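Local structure of nickel-dependent hydrogenase large subunit (Allochromatium vinosum, 3MYR) at residues D78-E83 with S475-V480; P85-L90 with D449-N454; R274-G279 with S385-P390; R302-D307 with H314-E319; S331-S336 with W375-R380. The protein forms the nickel- and iron-carrying large subunit of a heterodimeric [NiFe] hydrogenase, which splits H2 and hands the electrons to an acceptor. One frame throughout, in Å; residues are numbered along the deposited sequence.

Contact 1 (D78-E83 with S475-V480)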
# COMPACT_ATOMS: atom_id res chain seq x y z
N ASP B 78 -1.19 16.48 -17.06
CA ASP B 78 -2.42 16.61 -17.86
C ASP B 78 -2.91 18.05 -17.83
O ASP B 78 -3.28 18.59 -18.89
CB ASP B 78 -3.52 15.64 -17.34
CG ASP B 78 -4.73 15.59 -18.26
OD1 ASP B 78 -4.56 15.13 -19.38
OD2 ASP B 78 -5.86 16.05 -17.90
N ALA B 79 -2.96 18.68 -16.65
CA ALA B 79 -3.49 20.04 -16.52
C ALA B 79 -2.71 21.04 -17.37
O ALA B 79 -3.28 22.01 -17.95
CB ALA B 79 -3.46 20.46 -15.03
N LEU B 80 -1.41 20.79 -17.46
CA LEU B 80 -0.42 21.75 -17.95
C LEU B 80 0.04 21.38 -19.35
O LEU B 80 0.73 22.18 -20.03
CB LEU B 80 0.77 21.71 -17.04
CG LEU B 80 0.79 22.74 -15.92
CD1 LEU B 80 -0.42 23.69 -15.65
CD2 LEU B 80 1.73 22.53 -14.77
N ARG B 81 -0.36 20.18 -19.79
CA ARG B 81 0.04 19.55 -21.09
C ARG B 81 1.53 19.41 -21.19
O ARG B 81 2.14 19.87 -22.15
CB ARG B 81 -0.48 20.32 -22.34
CG ARG B 81 -1.77 21.04 -21.99
CD ARG B 81 -3.00 20.45 -22.56
NE ARG B 81 -3.54 21.44 -23.52
CZ ARG B 81 -3.31 21.46 -24.85
NH1 ARG B 81 -3.87 22.43 -25.61
NH2 ARG B 81 -2.54 20.53 -25.45
N ILE B 82 2.14 18.81 -20.19
CA ILE B 82 3.55 18.56 -20.32
C ILE B 82 3.66 17.16 -20.95
O ILE B 82 3.08 16.23 -20.43
CB ILE B 82 4.13 18.56 -18.94
CG1 ILE B 82 3.93 19.94 -18.35
CG2 ILE B 82 5.59 18.10 -18.96
CD1 ILE B 82 4.23 20.02 -16.80
N GLU B 83 4.45 17.00 -22.01
CA GLU B 83 4.81 15.64 -22.51
C GLU B 83 6.10 15.16 -21.86
O GLU B 83 7.07 15.91 -21.76
CB GLU B 83 5.12 15.70 -24.04
CG GLU B 83 3.93 15.95 -24.95
CD GLU B 83 3.29 14.65 -25.46
OE1 GLU B 83 4.03 13.65 -25.77
OE2 GLU B 83 2.04 14.66 -25.55
N SER B 475 -3.28 30.85 -15.73
CA SER B 475 -3.65 31.18 -14.38
C SER B 475 -4.83 30.29 -13.95
O SER B 475 -5.12 30.14 -12.75
CB SER B 475 -3.95 32.66 -14.28
OG SER B 475 -5.07 32.89 -15.07
N ARG B 476 -5.43 29.59 -14.92
CA ARG B 476 -6.44 28.56 -14.60
C ARG B 476 -6.12 27.30 -15.40
O ARG B 476 -5.91 27.40 -16.60
CB ARG B 476 -7.84 29.02 -15.05
CG ARG B 476 -8.31 30.30 -14.39
CD ARG B 476 -8.80 30.01 -12.98
NE ARG B 476 -9.28 31.20 -12.27
CZ ARG B 476 -8.51 32.03 -11.56
NH1 ARG B 476 -7.20 31.84 -11.46
NH2 ARG B 476 -9.04 33.05 -10.93
N ALA B 477 -6.01 26.15 -14.75
CA ALA B 477 -5.84 24.90 -15.48
C ALA B 477 -6.47 23.78 -14.65
O ALA B 477 -6.61 23.90 -13.43
CB ALA B 477 -4.33 24.62 -15.77
N GLN B 478 -6.88 22.70 -15.31
CA GLN B 478 -7.34 21.52 -14.62
C GLN B 478 -7.05 20.30 -15.43
O GLN B 478 -6.89 20.40 -16.64
CB GLN B 478 -8.84 21.59 -14.35
CG GLN B 478 -9.77 21.67 -15.56
CD GLN B 478 -11.16 22.01 -15.07
OE1 GLN B 478 -11.36 23.01 -14.40
NE2 GLN B 478 -12.10 21.14 -15.32
N GLY B 479 -6.82 19.19 -14.74
CA GLY B 479 -6.39 17.95 -15.40
C GLY B 479 -6.68 16.71 -14.56
O GLY B 479 -7.01 16.80 -13.36
N VAL B 480 -6.60 15.54 -15.18
CA VAL B 480 -6.80 14.30 -14.41
C VAL B 480 -5.63 13.38 -14.67
O VAL B 480 -5.14 13.27 -15.82
CB VAL B 480 -8.15 13.66 -14.77
CG1 VAL B 480 -8.31 13.54 -16.30
CG2 VAL B 480 -8.37 12.33 -14.05
O HOH W 1 -6.18 22.93 -18.15

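Contact 2 (P85-L90 with D449-N454)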
# COMPACT_ATOMS: atom_id res chain seq x y z
N PRO B 85 9.66 13.02 -21.67
CA PRO B 85 10.64 12.33 -22.53
C PRO B 85 10.49 10.82 -22.46
O PRO B 85 10.08 10.25 -21.42
CB PRO B 85 12.00 12.72 -21.92
CG PRO B 85 11.71 13.76 -20.84
CD PRO B 85 10.26 13.60 -20.45
N LEU B 86 10.88 10.14 -23.53
CA LEU B 86 10.66 8.68 -23.61
C LEU B 86 11.30 7.96 -22.39
O LEU B 86 10.70 7.03 -21.83
CB LEU B 86 11.24 8.11 -24.91
CG LEU B 86 11.08 6.61 -25.14
CD1 LEU B 86 9.62 6.13 -25.01
CD2 LEU B 86 11.57 6.29 -26.59
N ASN B 87 12.52 8.35 -22.01
CA ASN B 87 13.21 7.56 -20.96
C ASN B 87 12.41 7.70 -19.68
O ASN B 87 12.32 6.75 -18.90
CB ASN B 87 14.61 8.11 -20.69
CG ASN B 87 15.57 7.83 -21.81
OD1 ASN B 87 15.42 6.84 -22.53
ND2 ASN B 87 16.58 8.72 -21.98
N ALA B 88 11.80 8.87 -19.44
CA ALA B 88 11.02 9.01 -18.22
C ALA B 88 9.82 8.06 -18.25
O ALA B 88 9.42 7.47 -17.22
CB ALA B 88 10.55 10.48 -18.04
N GLN B 89 9.19 7.96 -19.41
CA GLN B 89 8.01 7.15 -19.53
C GLN B 89 8.34 5.66 -19.34
O GLN B 89 7.62 4.95 -18.64
CB GLN B 89 7.30 7.39 -20.89
CG GLN B 89 5.87 6.78 -20.88
CD GLN B 89 4.83 7.64 -20.11
OE1 GLN B 89 4.10 8.43 -20.71
NE2 GLN B 89 4.73 7.43 -18.82
N LEU B 90 9.46 5.21 -19.90
CA LEU B 90 9.93 3.83 -19.72
C LEU B 90 10.28 3.54 -18.28
O LEU B 90 9.99 2.45 -17.74
CB LEU B 90 11.17 3.56 -20.55
CG LEU B 90 10.96 3.10 -22.01
CD1 LEU B 90 9.64 2.58 -22.49
CD2 LEU B 90 11.78 3.73 -23.00
N ASP B 449 14.74 -3.10 -22.25
CA ASP B 449 15.50 -3.12 -23.50
C ASP B 449 15.24 -1.82 -24.25
O ASP B 449 16.11 -1.32 -24.93
CB ASP B 449 15.08 -4.29 -24.42
CG ASP B 449 15.48 -5.63 -23.86
OD1 ASP B 449 16.43 -5.69 -23.00
OD2 ASP B 449 14.84 -6.64 -24.29
N GLY B 450 14.03 -1.30 -24.18
CA GLY B 450 13.72 -0.08 -24.94
C GLY B 450 14.44 1.12 -24.31
O GLY B 450 14.87 2.04 -25.02
N LEU B 451 14.60 1.11 -22.98
CA LEU B 451 15.39 2.14 -22.26
C LEU B 451 16.87 2.08 -22.68
O LEU B 451 17.46 3.11 -23.03
CB LEU B 451 15.24 1.97 -20.72
CG LEU B 451 15.99 2.92 -19.80
CD1 LEU B 451 15.59 4.43 -20.01
CD2 LEU B 451 15.75 2.54 -18.32
N ILE B 452 17.46 0.90 -22.64
CA ILE B 452 18.85 0.73 -23.03
C ILE B 452 19.05 1.18 -24.49
O ILE B 452 20.00 1.95 -24.79
CB ILE B 452 19.33 -0.73 -22.91
CG1 ILE B 452 19.28 -1.22 -21.45
CG2 ILE B 452 20.82 -0.86 -23.36
CD1 ILE B 452 19.93 -0.25 -20.49
N ALA B 453 18.12 0.81 -25.37
CA ALA B 453 18.30 1.15 -26.80
C ALA B 453 18.19 2.63 -26.96
O ALA B 453 18.91 3.21 -27.77
CB ALA B 453 17.29 0.42 -27.69
N ASN B 454 17.28 3.27 -26.21
CA ASN B 454 17.09 4.69 -26.37
C ASN B 454 18.34 5.43 -25.88
O ASN B 454 18.82 6.36 -26.55
CB ASN B 454 15.84 5.20 -25.66
CG ASN B 454 15.50 6.63 -26.05
OD1 ASN B 454 15.26 7.50 -25.17
ND2 ASN B 454 15.38 6.87 -27.39

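Contact 3 (R274-G279 with S385-P390)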
# COMPACT_ATOMS: atom_id res chain seq x y z
N ARG B 274 -19.02 -17.95 -5.98
CA ARG B 274 -19.53 -16.93 -5.10
C ARG B 274 -18.64 -15.71 -5.15
O ARG B 274 -17.48 -15.82 -5.57
CB ARG B 274 -19.68 -17.46 -3.62
CG ARG B 274 -18.41 -17.93 -2.95
CD ARG B 274 -18.67 -18.54 -1.53
NE ARG B 274 -19.57 -19.69 -1.63
CZ ARG B 274 -19.12 -20.94 -1.79
NH1 ARG B 274 -17.79 -21.21 -1.74
NH2 ARG B 274 -19.98 -21.93 -1.91
N GLY B 275 -19.14 -14.59 -4.63
CA GLY B 275 -18.27 -13.44 -4.30
C GLY B 275 -18.11 -12.45 -5.45
O GLY B 275 -17.09 -11.74 -5.57
N GLU B 276 -19.10 -12.38 -6.33
CA GLU B 276 -19.09 -11.32 -7.36
C GLU B 276 -20.55 -10.92 -7.68
O GLU B 276 -21.23 -11.59 -8.46
CB GLU B 276 -18.32 -11.74 -8.64
CG GLU B 276 -17.88 -10.53 -9.53
CD GLU B 276 -19.10 -9.84 -10.25
OE1 GLU B 276 -19.52 -8.72 -9.86
OE2 GLU B 276 -19.64 -10.42 -11.22
N GLY B 277 -21.02 -9.82 -7.08
CA GLY B 277 -22.46 -9.55 -7.18
C GLY B 277 -22.85 -8.35 -8.01
O GLY B 277 -24.00 -7.90 -7.91
N LEU B 278 -21.93 -7.84 -8.82
CA LEU B 278 -22.20 -6.60 -9.60
C LEU B 278 -22.28 -6.87 -11.10
O LEU B 278 -23.21 -6.36 -11.78
CB LEU B 278 -21.12 -5.53 -9.36
CG LEU B 278 -20.91 -4.94 -7.96
CD1 LEU B 278 -19.82 -3.77 -7.97
CD2 LEU B 278 -22.24 -4.42 -7.46
N GLY B 279 -21.29 -7.60 -11.62
CA GLY B 279 -21.26 -7.84 -13.05
C GLY B 279 -20.72 -6.66 -13.91
O GLY B 279 -20.70 -6.79 -15.14
N SER B 385 -22.77 0.78 -9.72
CA SER B 385 -21.72 0.16 -8.93
C SER B 385 -20.88 -0.68 -9.84
O SER B 385 -21.43 -1.46 -10.60
CB SER B 385 -22.31 -0.74 -7.87
OG SER B 385 -22.82 0.07 -6.83
N VAL B 386 -19.54 -0.53 -9.73
CA VAL B 386 -18.66 -1.30 -10.55
C VAL B 386 -17.54 -1.91 -9.68
O VAL B 386 -17.30 -1.46 -8.54
CB VAL B 386 -18.05 -0.42 -11.73
CG1 VAL B 386 -19.11 0.20 -12.58
CG2 VAL B 386 -17.22 0.69 -11.17
N GLU B 387 -16.85 -2.90 -10.24
CA GLU B 387 -15.67 -3.47 -9.59
C GLU B 387 -14.43 -3.02 -10.38
O GLU B 387 -14.47 -3.00 -11.64
CB GLU B 387 -15.73 -4.99 -9.58
CG GLU B 387 -14.36 -5.60 -9.18
CD GLU B 387 -14.42 -7.09 -8.84
OE1 GLU B 387 -13.34 -7.76 -8.80
OE2 GLU B 387 -15.54 -7.62 -8.65
N VAL B 388 -13.34 -2.67 -9.67
CA VAL B 388 -12.11 -2.38 -10.38
C VAL B 388 -11.03 -3.35 -9.89
O VAL B 388 -11.18 -4.02 -8.86
CB VAL B 388 -11.61 -0.89 -10.13
CG1 VAL B 388 -12.70 0.09 -10.71
CG2 VAL B 388 -11.46 -0.63 -8.60
N GLY B 389 -9.91 -3.40 -10.59
CA GLY B 389 -8.78 -4.17 -10.03
C GLY B 389 -8.42 -5.28 -11.01
O GLY B 389 -8.78 -5.23 -12.21
N PRO B 390 -7.67 -6.30 -10.52
CA PRO B 390 -7.19 -7.32 -11.45
C PRO B 390 -8.27 -8.01 -12.25
O PRO B 390 -8.02 -8.37 -13.40
CB PRO B 390 -6.46 -8.35 -10.53
CG PRO B 390 -5.98 -7.48 -9.35
CD PRO B 390 -7.14 -6.45 -9.16
O HOH W 2 -18.02 -7.21 -8.17

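Contact 4 (R302-D307 with H314-E319)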
# COMPACT_ATOMS: atom_id res chain seq x y z
N ARG B 302 -8.40 0.95 -21.70
CA ARG B 302 -9.46 1.72 -21.05
C ARG B 302 -10.81 1.17 -21.49
O ARG B 302 -11.03 0.92 -22.68
CB ARG B 302 -9.36 3.18 -21.48
CG ARG B 302 -10.45 4.09 -20.87
CD ARG B 302 -10.14 5.61 -21.04
NE ARG B 302 -8.88 5.85 -20.37
CZ ARG B 302 -8.13 6.95 -20.47
NH1 ARG B 302 -6.91 7.01 -19.89
NH2 ARG B 302 -8.59 7.95 -21.19
N GLY B 303 -11.75 1.06 -20.57
CA GLY B 303 -13.13 0.73 -20.93
C GLY B 303 -13.91 0.19 -19.74
O GLY B 303 -13.40 0.04 -18.63
N ALA B 304 -15.17 -0.14 -20.00
CA ALA B 304 -16.08 -0.61 -18.99
C ALA B 304 -16.86 -1.77 -19.58
O ALA B 304 -17.32 -1.72 -20.73
CB ALA B 304 -17.05 0.52 -18.63
N ILE B 305 -17.14 -2.75 -18.72
CA ILE B 305 -17.96 -3.89 -19.07
C ILE B 305 -19.17 -3.81 -18.18
O ILE B 305 -19.04 -3.50 -16.97
CB ILE B 305 -17.19 -5.19 -18.78
CG1 ILE B 305 -16.10 -5.36 -19.82
CG2 ILE B 305 -18.10 -6.45 -18.71
CD1 ILE B 305 -14.92 -6.25 -19.34
N LEU B 306 -20.34 -4.03 -18.78
CA LEU B 306 -21.57 -4.01 -18.01
C LEU B 306 -22.23 -5.36 -18.11
O LEU B 306 -22.19 -6.00 -19.19
CB LEU B 306 -22.51 -2.95 -18.54
CG LEU B 306 -21.96 -1.52 -18.46
CD1 LEU B 306 -23.05 -0.61 -19.05
CD2 LEU B 306 -21.69 -1.17 -17.01
N ASP B 307 -22.79 -5.82 -16.99
CA ASP B 307 -23.69 -6.98 -17.02
C ASP B 307 -22.97 -8.23 -17.58
O ASP B 307 -23.58 -9.04 -18.27
CB ASP B 307 -24.98 -6.68 -17.88
CG ASP B 307 -25.74 -5.42 -17.36
OD1 ASP B 307 -25.75 -5.21 -16.11
OD2 ASP B 307 -26.29 -4.60 -18.17
N HIS B 314 -17.63 -0.52 -23.24
CA HIS B 314 -18.14 0.87 -23.25
C HIS B 314 -16.99 1.85 -23.02
O HIS B 314 -16.06 1.56 -22.27
CB HIS B 314 -19.17 1.03 -22.17
CG HIS B 314 -20.33 0.09 -22.30
ND1 HIS B 314 -21.48 0.43 -22.99
CD2 HIS B 314 -20.49 -1.19 -21.91
CE1 HIS B 314 -22.32 -0.59 -22.96
NE2 HIS B 314 -21.75 -1.59 -22.31
N GLU B 315 -17.04 2.99 -23.67
CA GLU B 315 -16.00 4.01 -23.53
C GLU B 315 -16.12 4.74 -22.21
O GLU B 315 -17.22 4.96 -21.72
CB GLU B 315 -16.12 5.05 -24.67
CG GLU B 315 -15.90 4.41 -26.00
CD GLU B 315 -15.95 5.40 -27.18
OE1 GLU B 315 -16.73 6.40 -27.15
OE2 GLU B 315 -15.21 5.15 -28.15
N VAL B 316 -14.98 5.21 -21.71
CA VAL B 316 -14.87 5.87 -20.45
C VAL B 316 -14.35 7.26 -20.73
O VAL B 316 -13.38 7.42 -21.47
CB VAL B 316 -13.94 5.07 -19.49
CG1 VAL B 316 -13.76 5.84 -18.17
CG2 VAL B 316 -14.59 3.68 -19.19
N ASP B 317 -15.03 8.24 -20.16
CA ASP B 317 -14.65 9.65 -20.23
C ASP B 317 -14.47 10.17 -18.77
O ASP B 317 -15.43 10.23 -17.93
CB ASP B 317 -15.78 10.39 -20.99
CG ASP B 317 -15.50 11.91 -21.18
OD1 ASP B 317 -16.30 12.56 -21.90
OD2 ASP B 317 -14.58 12.49 -20.53
N LEU B 318 -13.21 10.47 -18.45
CA LEU B 318 -12.80 10.96 -17.14
C LEU B 318 -13.27 12.37 -16.80
O LEU B 318 -13.24 12.82 -15.62
CB LEU B 318 -11.29 10.81 -16.99
CG LEU B 318 -11.15 9.29 -16.98
CD1 LEU B 318 -10.13 8.85 -17.95
CD2 LEU B 318 -10.89 8.81 -15.56
N GLU B 319 -13.77 13.07 -17.81
CA GLU B 319 -14.13 14.45 -17.59
C GLU B 319 -15.61 14.81 -17.70
O GLU B 319 -15.96 15.91 -17.32
CB GLU B 319 -13.32 15.35 -18.49
CG GLU B 319 -11.82 15.07 -18.21
CD GLU B 319 -10.94 16.12 -18.75
OE1 GLU B 319 -10.37 16.95 -17.99
OE2 GLU B 319 -10.85 16.14 -19.99
O HOH W 3 -11.22 8.70 -22.07

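Contact 5 (S331-S336 with W375-R380)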
# COMPACT_ATOMS: atom_id res chain seq x y z
N SER B 331 -22.34 8.03 3.68
CA SER B 331 -20.95 8.35 4.02
C SER B 331 -20.97 9.53 4.97
O SER B 331 -21.91 10.34 4.95
CB SER B 331 -20.16 8.73 2.76
OG SER B 331 -20.31 7.71 1.76
N TRP B 332 -19.91 9.65 5.78
CA TRP B 332 -19.82 10.67 6.81
C TRP B 332 -19.30 12.01 6.31
O TRP B 332 -18.27 12.51 6.80
CB TRP B 332 -18.99 10.11 7.94
CG TRP B 332 -19.71 9.01 8.66
CD1 TRP B 332 -21.01 9.02 9.07
CD2 TRP B 332 -19.15 7.77 9.13
NE1 TRP B 332 -21.31 7.86 9.75
CE2 TRP B 332 -20.20 7.06 9.80
CE3 TRP B 332 -17.86 7.22 9.11
CZ2 TRP B 332 -20.01 5.80 10.42
CZ3 TRP B 332 -17.65 5.92 9.72
CH2 TRP B 332 -18.73 5.25 10.37
N TYR B 333 -20.00 12.60 5.33
CA TYR B 333 -19.58 13.80 4.65
C TYR B 333 -20.82 14.70 4.46
O TYR B 333 -22.01 14.23 4.47
CB TYR B 333 -18.98 13.50 3.25
CG TYR B 333 -17.66 12.75 3.32
CD1 TYR B 333 -17.63 11.34 3.24
CD2 TYR B 333 -16.46 13.43 3.56
CE1 TYR B 333 -16.44 10.63 3.37
CE2 TYR B 333 -15.26 12.74 3.70
CZ TYR B 333 -15.26 11.33 3.64
OH TYR B 333 -14.07 10.60 3.73
N GLU B 334 -20.52 15.97 4.28
CA GLU B 334 -21.56 16.95 3.95
C GLU B 334 -21.24 17.58 2.56
O GLU B 334 -20.10 17.96 2.28
CB GLU B 334 -21.55 18.00 5.07
CG GLU B 334 -22.80 18.80 5.25
CD GLU B 334 -23.92 18.01 5.94
OE1 GLU B 334 -25.07 18.12 5.47
OE2 GLU B 334 -23.68 17.31 6.96
N TYR B 335 -22.23 17.62 1.68
CA TYR B 335 -22.11 18.30 0.40
C TYR B 335 -22.98 19.56 0.47
O TYR B 335 -24.17 19.49 0.78
CB TYR B 335 -22.66 17.42 -0.75
CG TYR B 335 -21.76 16.35 -1.31
CD1 TYR B 335 -20.43 16.19 -0.87
CD2 TYR B 335 -22.25 15.45 -2.29
CE1 TYR B 335 -19.61 15.19 -1.40
CE2 TYR B 335 -21.43 14.46 -2.83
CZ TYR B 335 -20.11 14.35 -2.38
OH TYR B 335 -19.30 13.43 -2.94
N SER B 336 -22.42 20.69 0.09
CA SER B 336 -23.16 21.95 0.03
C SER B 336 -24.25 21.90 -1.02
O SER B 336 -25.20 22.63 -0.92
CB SER B 336 -22.19 23.11 -0.27
OG SER B 336 -21.70 22.97 -1.56
N TRP B 375 -16.41 6.10 6.22
CA TRP B 375 -15.59 7.21 5.80
C TRP B 375 -15.30 7.12 4.32
O TRP B 375 -14.75 8.07 3.79
CB TRP B 375 -14.28 7.37 6.59
CG TRP B 375 -14.48 7.95 7.97
CD1 TRP B 375 -14.28 7.31 9.17
CD2 TRP B 375 -14.86 9.28 8.29
NE1 TRP B 375 -14.56 8.15 10.22
CE2 TRP B 375 -14.96 9.36 9.70
CE3 TRP B 375 -15.24 10.39 7.50
CZ2 TRP B 375 -15.31 10.56 10.36
CZ3 TRP B 375 -15.56 11.60 8.17
CH2 TRP B 375 -15.63 11.66 9.57
N LEU B 376 -15.74 6.05 3.65
CA LEU B 376 -15.61 6.00 2.17
C LEU B 376 -16.74 6.71 1.49
O LEU B 376 -17.91 6.48 1.85
CB LEU B 376 -15.52 4.54 1.60
CG LEU B 376 -14.20 3.78 1.92
CD1 LEU B 376 -14.15 3.38 3.44
CD2 LEU B 376 -14.25 2.51 1.05
N LYS B 377 -16.43 7.60 0.53
CA LYS B 377 -17.43 8.03 -0.46
C LYS B 377 -17.88 6.82 -1.33
O LYS B 377 -17.21 5.78 -1.34
CB LYS B 377 -16.86 9.13 -1.35
CG LYS B 377 -16.56 10.43 -0.59
CD LYS B 377 -15.96 11.45 -1.53
CE LYS B 377 -15.63 12.73 -0.75
NZ LYS B 377 -14.88 13.73 -1.62
N ALA B 378 -19.03 6.97 -2.02
CA ALA B 378 -19.55 5.94 -2.92
C ALA B 378 -19.45 6.31 -4.41
O ALA B 378 -20.31 7.03 -4.91
CB ALA B 378 -21.00 5.59 -2.54
N PRO B 379 -18.37 5.86 -5.08
CA PRO B 379 -18.18 6.25 -6.48
C PRO B 379 -19.11 5.39 -7.32
O PRO B 379 -19.28 4.20 -7.04
CB PRO B 379 -16.68 5.87 -6.75
CG PRO B 379 -16.07 5.87 -5.41
CD PRO B 379 -17.17 5.19 -4.56
N ARG B 380 -19.67 5.99 -8.36
CA ARG B 380 -20.55 5.27 -9.29
C ARG B 380 -20.15 5.68 -10.71
O ARG B 380 -19.70 6.82 -10.93
CB ARG B 380 -22.04 5.65 -9.03
CG ARG B 380 -22.61 5.20 -7.65
CD ARG B 380 -22.59 3.69 -7.57
NE ARG B 380 -23.12 3.18 -6.29
CZ ARG B 380 -22.38 2.81 -5.23
NH1 ARG B 380 -21.07 2.99 -5.22
NH2 ARG B 380 -22.96 2.31 -4.14
O HOH W 4 -16.80 14.62 -3.67

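Contact 1 (D78-E83 with S475-V480)
A chi1 of -172°, CG anti to the backbone N, puts D78 CG beside V480, 3.6 Å from V480 N; V480 in turn has its CG1 in the crowded position between N and the carbonyl carbon (chi1 51°), where this methyl lies 3.9 Å from D78 OD2. The contact docks the last turn of helix 67-80 on the first residues of strand 476-485, an outer strand of a three-stranded antiparallel sheet. V480 N donates to D78 OD2 over 2.9 Å, at an angle of 160° at the hydrogen; the oxygen is met on its anti side, with the donor somewhat out of the carboxylate plane. Bare backbone does the next part: G479 has no side chain, and its CA comes within 3.7 Å of A79 CA. Beside it, A79 CA makes a C-H...O contact of 3.4 Å with Q478 O. Toward the start of the strand the link runs through water, since one molecule gives a hydrogen to A79 O (3.0 Å) and takes one from Q478 N (2.9 Å). The division follows the strand: A477 and G479 spend their backbone bonds on I496 and I494 of strand 488-497, while the N-H groups of Q478 and V480 are taken by the water and by D78. On the apolar flank, L80 CD1 rests 4.0 Å from A477 CB.

Contact 2 (P85-L90 with D449-N454)
N87 and L451 cross at about a right angle, so that the amide of N87 lies against one methyl of the leucine: OD1 of N87 is 3.5 Å from L451 CD1, and N87 CB is 3.9 Å from the same CD1. L451 holds CG anti to its backbone N, and chi2 of 61° then sets CD1 against the asparagine. N454 comes from one turn further along. Its amide plane stands 66° from that of N87, and L86 CD2 packs on it, 4.0 Å from N454 CG. L90 lays CD2 on the backbone, 3.8 Å from L451 N and 4.0 Å from G450 C. The two helices run nearly antiparallel, 159° between their directions with axes 9.6 Å apart at closest, a pairing of two long helices distant in sequence, within the helical part of the large subunit. Here the first turn of helix 86-112, with P85 at its N-cap, meets a late turn of helix 426-456. N87 is also tied outside the pair, as its ND2 donates to the backbone oxygens of D459 and K461 in the loop after that second helix. L451 goes on to touch I91 and L94 further along helix 86-112.

Contact 3 (R274-G279 with S385-P390)
L278 and V386 mark where two irregular loops come closest, with CA atoms 6.4 Å apart, no hydrogen bond running directly between the loops, and G275 and G279 taking positive phi angles on one side. L278 bridges the gap with its methyls: CD1 presses on the backbone, 3.4 Å from V386 C, and CD2 meets S385 CB at 3.7 Å. The polar half belongs to two glutamates. E276 bends at chi2 (-71°), and its OE1 is gripped by its own loop, accepting from G279 N (2.7 Å, 172°) on the syn lone pair and from L278 N (2.8 Å) above the carboxylate plane. A single water then donates both to this OE1 and to E387 OE2, 2.6 Å away from the latter, so it joins two like-charged carboxylates whose oxygens E276 OE1 and E387 OE2 lie 4.3 Å apart. Any repulsion is probably eased by arginines, since E276 OE2 pairs with R308 and E387 OE1 with R429. R429 belongs to helix 426-456 and also bonds G275 O. E276 and E387 both lean on F281 of strand 281-288, V386 and V388 pack on helix 509-514, and P390 opens helix 390-399 against helix 426-456.

Contact 4 (R302-D307 with H314-E319)
The ring of H314 carries L306 CD1 over one face, 3.6 Å above the plane and shifted toward the rim, as a CH-pi contact, and has A304 O at its edge, 3.4 Å from H314 CD2. The second flat group, the guanidinium of R302, has L318 CD1 over its centre; the two side chains reach toward each other tip to tip. R302 runs extended as far as CD and turns at chi3 (-60°), which sets NE near that leucine methyl. At the guanidinium edge, in plane, a water accepts from R302 NH2 and donates to V316 O at 2.6 Å, while R302 NE is held by Y284 O. An Asx turn, E319 N to D317 OD2, spans L318. Between these ends lies backbone pairing. A304 N donates to H314 O at 3.0 Å, rather bent at 136°, and H314 N returns a straighter bond of 2.8 Å to A304 O. V316 CG2 slides over the glycine next door, 3.6 Å from G303 C. W381 of strand 378-381 packs on A304, L306, H314 and V316 together. G303 and I305 pair with C283 and F281, so the returning chain adds a single antiparallel bridge, a hydrogen-bonded pair, that brings the chain after strand 300-305 back alongside it, on the edge away from strand 281-288.

Contact 5 (S331-S336 with W375-R380)
W332 CB sits over the six-membered ring of W375, 3.9 Å from its centroid. Farther out, the indole edge meets the five-membered ring of W375: W332 CE3 comes 3.6 Å from W375 CD1, and the next atom, W332 CZ3, is 3.7 Å from that CD1. The six-membered ring of W332 and this five-membered ring form a T-shaped pair, planes 68° apart, with W332 as the edge. W375 in turn points its own edge at the face of Y333 (planes 81° apart), completing an aromatic cluster. Two hydroxyls bind the backbone of 375-376: Y333 OH donates to W375 O at 2.6 Å, in the carbonyl plane, and S331 OG donates to L376 O at 2.7 Å. K377 lays CG over a face of Y333, 4.0 Å from CE1, and its NZ bonds to Q349 O and, through a water, to Y335 OH, itself bound to E326 O. The K377 side chain passes about 4 Å from the bound magnesium ion. W375 NE1 donates to G84 O of the HydA small subunit, linking the cluster to the other chain, while Y333, W375 and L376 pack on helix 556-560 and A378 pairs with F327 of strand 324-327.

In the fold
Contacts 3 and 5 are buried, while 1, 2 and 4 are partly buried. Contacts 1 and 2 use consecutive helices, 67-80 and 86-112, but differ in kind: a helix end on a sheet edge through a carboxylate and a water, against an antiparallel helix pair with no clear hydrogen bond across it. Contact 4 is the one with a beta bridge, and it meets contact 1 where V480 CG1 touches L318 CB at 4.1 Å. Contact 3 joins loops through a water between carboxylates and touches contact 5 at S385 and R380. Contact 5 is aromatic, and it alone reaches the small subunit and approaches the magnesium.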